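Local structure of ParM protein (3JS6) at residues K135-S140 and K155-V160; I116-P121 and A131-L136. The protein is a plasmid segregation protein of the actin-like ParM family, which probably forms dynamic filaments that move plasmid DNA apart. All coordinates share one frame; numbering follows the deposited sequence.

Contact 1 (K135-S140 and K155-V160); sequences KLLNKS and KGVKIV
Asn138 and Val157 mark the closest backbone approach, 6.4 Å between their CA atoms, where helix 128-137 ends beside strand 148-161. Val157 points toward the helix end. With CG1 anti to the backbone N (chi1 177°), that methyl meets Leu137 CD1 at 3.9 Å, the two side chains crossing at about a right angle, while CG2 lies against Asn138 and also near Leu137 CB. A beta-branched valine suits this strand position because its short side chain turns a branch toward each residue's side. Leu137 is the buried member; its longer chain carries CD1 onward to Ile159 CD1, 4.4 Å away. In this actin-like domain the last helical residue, Leu137, thus rests on the sheet through strand residues two apart, and it also packs on Val96 of helix 90-104. Asn138 leaves helical geometry as the centre of an inverse gamma turn, closed by a weak hydrogen bond from Lys139 N to Leu137 O (3.0 Å). Its side chain slides past Val157 in the opposite direction, bringing ND2 within 3.7 Å of Val157 CG2, a van der Waals touch. The same side-chain nitrogen, ND2, makes a weak hydrogen bond to Glu134 OE1, one turn back.

Contact 2 (I116-P121 and A131-L136); sequences IATGMP and AKFEKL
Phe133 links a strand and the helix that follows it in an alpha/beta layer of the actin-like fold: from helix 128-137 its ring reaches across to Thr118, Gly119 and Met120 of strand 111-120. The axes of the short segments come within 10.7 Å of each other and run roughly antiparallel (151°), a separation that a large aromatic side chain can bridge. CG of Phe133 stands opposite the backbone N (chi1 -171°), extending the ring from the helix to the strand. CE1 of Phe133 meets two neighbours. It lies 3.8 Å from Thr118 CG2, which approaches the ring obliquely, and 3.6 Å from Gly119 O, which sits at the ring edge in its plane; an aromatic edge, slightly positive, is a reasonable neighbour for a carbonyl oxygen. The parallel strands 111-120 and 148-161 are joined through helix 128-137 in a beta-alpha-beta-like connection, with strand 141-145 inserted before the second strand and antiparallel to it. Threonine suits its buried strand position by serving two surroundings: the methyl packs on Phe133, while OG1 is hydrogen-bonded to Leu9 O in the neighbouring strand 4-11. Met120, built as selenomethionine, runs past Phe133 in the opposite direction, its chain bent about CG-SE; the methyl is modelled too close to the ring, so its place at the ring edge is doubtful. Tyr87 meets Phe133 with the ring planes at about 45° and also touches Met120.

How the contacts relate
Contacts 1 and 2 lie with their centres about 6 Å apart, and both draw on helix 128-137, overlapping at Lys135 and Leu136. Along the chain strand 111-120 comes first, then the helix, then strand 148-161, so contact 2 joins the helix to the strand before it and contact 1 joins its end to the strand after it. The two strands are parallel neighbours in one mixed sheet, tied by probable hydrogen bonds such as Lys158 N to Ile116 O (2.8 Å). Leu137 CD1 also packs on Thr118 CG2 at 3.6 Å, making the two contacts one continuous helix-on-sheet interface in the N-terminal actin-like part of the chain.

Contact 1 (K135-S140 and K155-V160)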
ATOM      1  N   LYS A 135      -6.870 -13.206 -11.628  1.00 28.18           N
ATOM      2  CA  LYS A 135      -6.963 -14.665 -11.558  1.00 30.33           C
ATOM      3  C   LYS A 135      -6.347 -15.202 -10.249  1.00 31.32           C
ATOM      4  O   LYS A 135      -6.772 -16.223  -9.709  1.00 25.27           O
ATOM      5  CB  LYS A 135      -6.263 -15.312 -12.755  1.00 37.62           C
ATOM      6  CG  LYS A 135      -7.187 -15.634 -13.908  1.00 41.86           C
ATOM      7  CD  LYS A 135      -6.453 -16.401 -15.009  1.00 50.91           C
ATOM      8  CE  LYS A 135      -5.784 -17.663 -14.449  1.00 56.67           C
ATOM      9  NZ  LYS A 135      -5.010 -18.437 -15.473  1.00 64.34           N
ATOM     10  N   LEU A 136      -5.333 -14.521  -9.741  1.00 25.95           N
ATOM     11  CA  LEU A 136      -4.738 -14.959  -8.496  1.00 28.55           C
ATOM     12  C   LEU A 136      -5.753 -14.718  -7.364  1.00 26.47           C
ATOM     13  O   LEU A 136      -5.939 -15.555  -6.493  1.00 20.86           O
ATOM     14  CB  LEU A 136      -3.468 -14.151  -8.202  1.00 25.37           C
ATOM     15  CG  LEU A 136      -2.184 -14.396  -9.000  1.00 39.66           C
ATOM     16  CD1 LEU A 136      -1.128 -13.340  -8.615  1.00 34.09           C
ATOM     17  CD2 LEU A 136      -1.656 -15.806  -8.712  1.00 32.11           C
ATOM     18  N   LEU A 137      -6.417 -13.570  -7.413  1.00 19.82           N
ATOM     19  CA  LEU A 137      -7.364 -13.152  -6.378  1.00 22.35           C
ATOM     20  C   LEU A 137      -8.711 -13.853  -6.369  1.00 21.81           C
ATOM     21  O   LEU A 137      -9.219 -14.257  -5.317  1.00 24.19           O
ATOM     22  CB  LEU A 137      -7.603 -11.650  -6.510  1.00 20.67           C
ATOM     23  CG  LEU A 137      -6.344 -10.797  -6.358  1.00 22.06           C
ATOM     24  CD1 LEU A 137      -6.676  -9.321  -6.683  1.00 20.65           C
ATOM     25  CD2 LEU A 137      -5.796 -10.945  -4.935  1.00 24.47           C
ATOM     26  N   ASN A 138      -9.285 -14.007  -7.552  1.00 26.30           N
ATOM     27  CA  ASN A 138     -10.600 -14.603  -7.661  1.00 27.61           C
ATOM     28  C   ASN A 138     -10.669 -16.116  -7.654  1.00 32.84           C
ATOM     29  O   ASN A 138     -10.809 -16.734  -8.709  1.00 26.76           O
ATOM     30  CB  ASN A 138     -11.299 -14.083  -8.907  1.00 27.00           C
ATOM     31  CG  ASN A 138     -12.781 -14.002  -8.724  1.00 33.55           C
ATOM     32  OD1 ASN A 138     -13.363 -14.827  -8.027  1.00 32.12           O
ATOM     33  ND2 ASN A 138     -13.411 -13.005  -9.340  1.00 38.84           N
ATOM     34  N   LYS A 139     -10.592 -16.701  -6.455  1.00 30.71           N
ATOM     35  CA  LYS A 139     -10.682 -18.143  -6.282  1.00 29.71           C
ATOM     36  C   LYS A 139     -10.897 -18.508  -4.825  1.00 30.92           C
ATOM     37  O   LYS A 139     -10.608 -17.722  -3.924  1.00 28.62           O
ATOM     38  CB  LYS A 139      -9.422 -18.851  -6.800  1.00 31.69           C
ATOM     39  CG  LYS A 139      -8.158 -18.580  -6.020  1.00 36.06           C
ATOM     40  CD  LYS A 139      -6.968 -19.273  -6.677  1.00 37.88           C
ATOM     41  CE  LYS A 139      -5.649 -18.808  -6.064  1.00 41.77           C
ATOM     42  NZ  LYS A 139      -4.487 -19.414  -6.747  1.00 48.56           N
ATOM     43  N   SER A 140     -11.424 -19.702  -4.604  1.00 27.01           N
ATOM     44  CA  SER A 140     -11.664 -20.189  -3.263  1.00 30.74           C
ATOM     45  C   SER A 140     -10.398 -20.838  -2.775  1.00 25.88           C
ATOM     46  O   SER A 140      -9.582 -21.268  -3.577  1.00 23.46           O
ATOM     47  CB  SER A 140     -12.783 -21.240  -3.261  1.00 32.28           C
ATOM     48  OG  SER A 140     -14.049 -20.612  -3.319  1.00 35.29           O
ATOM     49  N   LYS A 155     -16.278 -13.739  -3.789  1.00 22.03           N
ATOM     50  CA  LYS A 155     -17.504 -13.467  -4.544  1.00 27.36           C
ATOM     51  C   LYS A 155     -17.344 -12.377  -5.576  1.00 33.72           C
ATOM     52  O   LYS A 155     -18.234 -12.170  -6.409  1.00 28.19           O
ATOM     53  CB  LYS A 155     -18.610 -13.070  -3.575  1.00 28.45           C
ATOM     54  CG  LYS A 155     -18.864 -14.105  -2.509  1.00 27.51           C
ATOM     55  CD  LYS A 155     -19.113 -15.466  -3.126  1.00 28.68           C
ATOM     56  CE  LYS A 155     -19.404 -16.501  -2.053  1.00 37.12           C
ATOM     57  NZ  LYS A 155     -19.727 -17.838  -2.652  1.00 47.73           N
ATOM     58  N   GLY A 156     -16.219 -11.666  -5.506  1.00 19.58           N
ATOM     59  CA  GLY A 156     -15.974 -10.597  -6.456  1.00 23.29           C
ATOM     60  C   GLY A 156     -14.624  -9.940  -6.209  1.00 26.45           C
ATOM     61  O   GLY A 156     -14.087 -10.000  -5.081  1.00 23.22           O
ATOM     62  N   VAL A 157     -14.083  -9.318  -7.255  1.00 20.40           N
ATOM     63  CA  VAL A 157     -12.781  -8.634  -7.187  1.00 23.01           C
ATOM     64  C   VAL A 157     -12.860  -7.295  -7.906  1.00 20.72           C
ATOM     65  O   VAL A 157     -13.421  -7.194  -8.991  1.00 22.02           O
ATOM     66  CB  VAL A 157     -11.658  -9.476  -7.844  1.00 26.59           C
ATOM     67  CG1 VAL A 157     -10.334  -8.700  -7.827  1.00 25.72           C
ATOM     68  CG2 VAL A 157     -11.500 -10.800  -7.091  1.00 24.04           C
ATOM     69  N   LYS A 158     -12.314  -6.257  -7.293  1.00 22.28           N
ATOM     70  CA  LYS A 158     -12.331  -4.951  -7.926  1.00 20.51           C
ATOM     71  C   LYS A 158     -10.932  -4.384  -7.846  1.00 22.90           C
ATOM     72  O   LYS A 158     -10.393  -4.226  -6.754  1.00 26.06           O
ATOM     73  CB  LYS A 158     -13.318  -4.037  -7.216  1.00 19.19           C
ATOM     74  CG  LYS A 158     -13.386  -2.604  -7.773  1.00 34.29           C
ATOM     75  CD  LYS A 158     -13.741  -2.541  -9.263  1.00 36.06           C
ATOM     76  CE  LYS A 158     -14.054  -1.106  -9.684  1.00 42.66           C
ATOM     77  NZ  LYS A 158     -14.263  -0.988 -11.140  1.00 33.69           N
ATOM     78  N   ILE A 159     -10.346  -4.098  -9.007  1.00 24.67           N
ATOM     79  CA  ILE A 159      -8.994  -3.560  -9.069  1.00 27.71           C
ATOM     80  C   ILE A 159      -8.923  -2.179  -9.725  1.00 29.64           C
ATOM     81  O   ILE A 159      -9.452  -1.982 -10.816  1.00 24.73           O
ATOM     82  CB  ILE A 159      -8.083  -4.478  -9.892  1.00 24.67           C
ATOM     83  CG1 ILE A 159      -8.025  -5.878  -9.277  1.00 22.63           C
ATOM     84  CG2 ILE A 159      -6.712  -3.853  -9.990  1.00 37.47           C
ATOM     85  CD1 ILE A 159      -7.583  -6.921 -10.243  1.00 25.29           C
ATOM     86  N   VAL A 160      -8.280  -1.215  -9.074  1.00 20.74           N
ATOM     87  CA  VAL A 160      -8.135   0.085  -9.714  1.00 27.46           C
ATOM     88  C   VAL A 160      -6.669   0.509  -9.729  1.00 28.24           C
ATOM     89  O   VAL A 160      -5.805  -0.212  -9.216  1.00 27.64           O
ATOM     90  CB  VAL A 160      -8.961   1.178  -8.995  1.00 26.64           C
ATOM     91  CG1 VAL A 160     -10.440   0.816  -9.055  1.00 28.77           C
ATOM     92  CG2 VAL A 160      -8.487   1.356  -7.566  1.00 31.15           C
TER

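Contact 2 (I116-P121 and A131-L136)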
ATOM      1  N   ILE A 116     -12.838  -8.778  -2.764  1.00 18.71           N
ATOM      2  CA  ILE A 116     -11.502  -8.206  -2.589  1.00 17.58           C
ATOM      3  C   ILE A 116     -11.324  -6.942  -3.430  1.00 19.88           C
ATOM      4  O   ILE A 116     -11.550  -6.950  -4.648  1.00 23.03           O
ATOM      5  CB  ILE A 116     -10.396  -9.224  -3.005  1.00 20.54           C
ATOM      6  CG1 ILE A 116     -10.476 -10.474  -2.131  1.00 16.52           C
ATOM      7  CG2 ILE A 116      -9.017  -8.566  -2.927  1.00 22.05           C
ATOM      8  CD1 ILE A 116      -9.453 -11.565  -2.541  1.00 20.48           C
ATOM      9  N   ALA A 117     -10.952  -5.855  -2.768  1.00 16.00           N
ATOM     10  CA  ALA A 117     -10.688  -4.587  -3.430  1.00 18.05           C
ATOM     11  C   ALA A 117      -9.181  -4.332  -3.319  1.00 20.51           C
ATOM     12  O   ALA A 117      -8.626  -4.359  -2.232  1.00 20.58           O
ATOM     13  CB  ALA A 117     -11.445  -3.469  -2.744  1.00 21.96           C
ATOM     14  N   THR A 118      -8.519  -4.111  -4.446  1.00 14.82           N
ATOM     15  CA  THR A 118      -7.101  -3.841  -4.403  1.00 19.20           C
ATOM     16  C   THR A 118      -6.727  -2.902  -5.549  1.00 24.31           C
ATOM     17  O   THR A 118      -7.596  -2.422  -6.289  1.00 27.90           O
ATOM     18  CB  THR A 118      -6.294  -5.131  -4.497  1.00 20.14           C
ATOM     19  OG1 THR A 118      -4.911  -4.834  -4.242  1.00 23.63           O
ATOM     20  CG2 THR A 118      -6.462  -5.782  -5.897  1.00 22.15           C
ATOM     21  N   GLY A 119      -5.439  -2.633  -5.677  1.00 21.18           N
ATOM     22  CA  GLY A 119      -4.967  -1.764  -6.734  1.00 19.21           C
ATOM     23  C   GLY A 119      -3.687  -2.290  -7.368  1.00 27.07           C
ATOM     24  O   GLY A 119      -3.095  -3.268  -6.894  1.00 28.00           O
HETATM   25  N   MSE A 120      -3.264  -1.649  -8.453  1.00 24.22           N
HETATM   26  CA  MSE A 120      -2.030  -2.028  -9.131  1.00 26.32           C
HETATM   27  C   MSE A 120      -1.486  -0.800  -9.834  1.00 31.62           C
HETATM   28  O   MSE A 120      -2.207   0.201  -9.984  1.00 27.98           O
HETATM   29  CB  MSE A 120      -2.270  -3.186 -10.121  1.00 29.22           C
HETATM   30  CG  MSE A 120      -3.437  -3.043 -11.061  1.00 35.56           C
HETATM   31 SE   MSE A 120      -3.627  -4.597 -12.255  1.00 41.15          SE
HETATM   32  CE  MSE A 120      -4.724  -5.768 -11.233  1.00 60.19           C
ATOM     33  N   PRO A 121      -0.194  -0.826 -10.234  1.00 36.20           N
ATOM     34  CA  PRO A 121       0.417   0.323 -10.921  1.00 34.34           C
ATOM     35  C   PRO A 121      -0.469   0.791 -12.066  1.00 27.66           C
ATOM     36  O   PRO A 121      -1.029  -0.020 -12.790  1.00 31.89           O
ATOM     37  CB  PRO A 121       1.748  -0.238 -11.415  1.00 34.16           C
ATOM     38  CG  PRO A 121       2.101  -1.222 -10.322  1.00 38.76           C
ATOM     39  CD  PRO A 121       0.779  -1.927 -10.090  1.00 31.86           C
ATOM     40  N   ALA A 131      -5.323  -9.211 -15.848  1.00 38.52           N
ATOM     41  CA  ALA A 131      -5.995 -10.506 -15.979  1.00 36.59           C
ATOM     42  C   ALA A 131      -5.366 -11.553 -15.063  1.00 32.66           C
ATOM     43  O   ALA A 131      -6.069 -12.308 -14.402  1.00 29.58           O
ATOM     44  CB  ALA A 131      -5.937 -10.990 -17.419  1.00 42.85           C
ATOM     45  N   LYS A 132      -4.041 -11.617 -15.029  1.00 28.85           N
ATOM     46  CA  LYS A 132      -3.376 -12.585 -14.170  1.00 27.82           C
ATOM     47  C   LYS A 132      -3.513 -12.254 -12.681  1.00 25.38           C
ATOM     48  O   LYS A 132      -3.558 -13.154 -11.860  1.00 31.00           O
ATOM     49  CB  LYS A 132      -1.894 -12.688 -14.542  1.00 33.30           C
ATOM     50  CG  LYS A 132      -1.675 -13.387 -15.887  1.00 33.94           C
ATOM     51  CD  LYS A 132      -0.193 -13.538 -16.249  1.00 43.30           C
ATOM     52  CE  LYS A 132       0.491 -12.192 -16.394  1.00 43.21           C
ATOM     53  NZ  LYS A 132       1.906 -12.354 -16.844  1.00 50.87           N
ATOM     54  N   PHE A 133      -3.573 -10.972 -12.330  1.00 26.57           N
ATOM     55  CA  PHE A 133      -3.697 -10.601 -10.910  1.00 23.30           C
ATOM     56  C   PHE A 133      -5.108 -10.973 -10.460  1.00 26.21           C
ATOM     57  O   PHE A 133      -5.296 -11.569  -9.402  1.00 24.53           O
ATOM     58  CB  PHE A 133      -3.469  -9.105 -10.747  1.00 24.60           C
ATOM     59  CG  PHE A 133      -3.368  -8.638  -9.313  1.00 19.55           C
ATOM     60  CD1 PHE A 133      -3.497  -7.280  -9.021  1.00 18.65           C
ATOM     61  CD2 PHE A 133      -3.065  -9.518  -8.285  1.00 26.56           C
ATOM     62  CE1 PHE A 133      -3.323  -6.797  -7.726  1.00 21.51           C
ATOM     63  CE2 PHE A 133      -2.884  -9.054  -6.988  1.00 28.28           C
ATOM     64  CZ  PHE A 133      -3.014  -7.692  -6.707  1.00 27.18           C
ATOM     65  N   GLU A 134      -6.105 -10.622 -11.270  1.00 22.94           N
ATOM     66  CA  GLU A 134      -7.475 -10.945 -10.917  1.00 28.35           C
ATOM     67  C   GLU A 134      -7.632 -12.459 -10.831  1.00 29.68           C
ATOM     68  O   GLU A 134      -8.439 -12.960 -10.045  1.00 27.31           O
ATOM     69  CB  GLU A 134      -8.461 -10.314 -11.922  1.00 36.07           C
ATOM     70  CG  GLU A 134      -9.164 -11.276 -12.869  1.00 54.26           C
ATOM     71  CD  GLU A 134     -10.198 -12.174 -12.189  1.00 57.73           C
ATOM     72  OE1 GLU A 134     -11.126 -11.646 -11.525  1.00 54.57           O
ATOM     73  OE2 GLU A 134     -10.080 -13.412 -12.337  1.00 59.21           O
ATOM     74  N   LYS A 135      -6.870 -13.206 -11.628  1.00 28.18           N
ATOM     75  CA  LYS A 135      -6.963 -14.665 -11.558  1.00 30.33           C
ATOM     76  C   LYS A 135      -6.347 -15.202 -10.249  1.00 31.32           C
ATOM     77  O   LYS A 135      -6.772 -16.223  -9.709  1.00 25.27           O
ATOM     78  CB  LYS A 135      -6.263 -15.312 -12.755  1.00 37.62           C
ATOM     79  CG  LYS A 135      -7.187 -15.634 -13.908  1.00 41.86           C
ATOM     80  CD  LYS A 135      -6.453 -16.401 -15.009  1.00 50.91           C
ATOM     81  CE  LYS A 135      -5.784 -17.663 -14.449  1.00 56.67           C
ATOM     82  NZ  LYS A 135      -5.010 -18.437 -15.473  1.00 64.34           N
ATOM     83  N   LEU A 136      -5.333 -14.521  -9.741  1.00 25.95           N
ATOM     84  CA  LEU A 136      -4.738 -14.959  -8.496  1.00 28.55           C
ATOM     85  C   LEU A 136      -5.753 -14.718  -7.364  1.00 26.47           C
ATOM     86  O   LEU A 136      -5.939 -15.555  -6.493  1.00 20.86           O
ATOM     87  CB  LEU A 136      -3.468 -14.151  -8.202  1.00 25.37           C
ATOM     88  CG  LEU A 136      -2.184 -14.396  -9.000  1.00 39.66           C
ATOM     89  CD1 LEU A 136      -1.128 -13.340  -8.615  1.00 34.09           C
ATOM     90  CD2 LEU A 136      -1.656 -15.806  -8.712  1.00 32.11           C
TER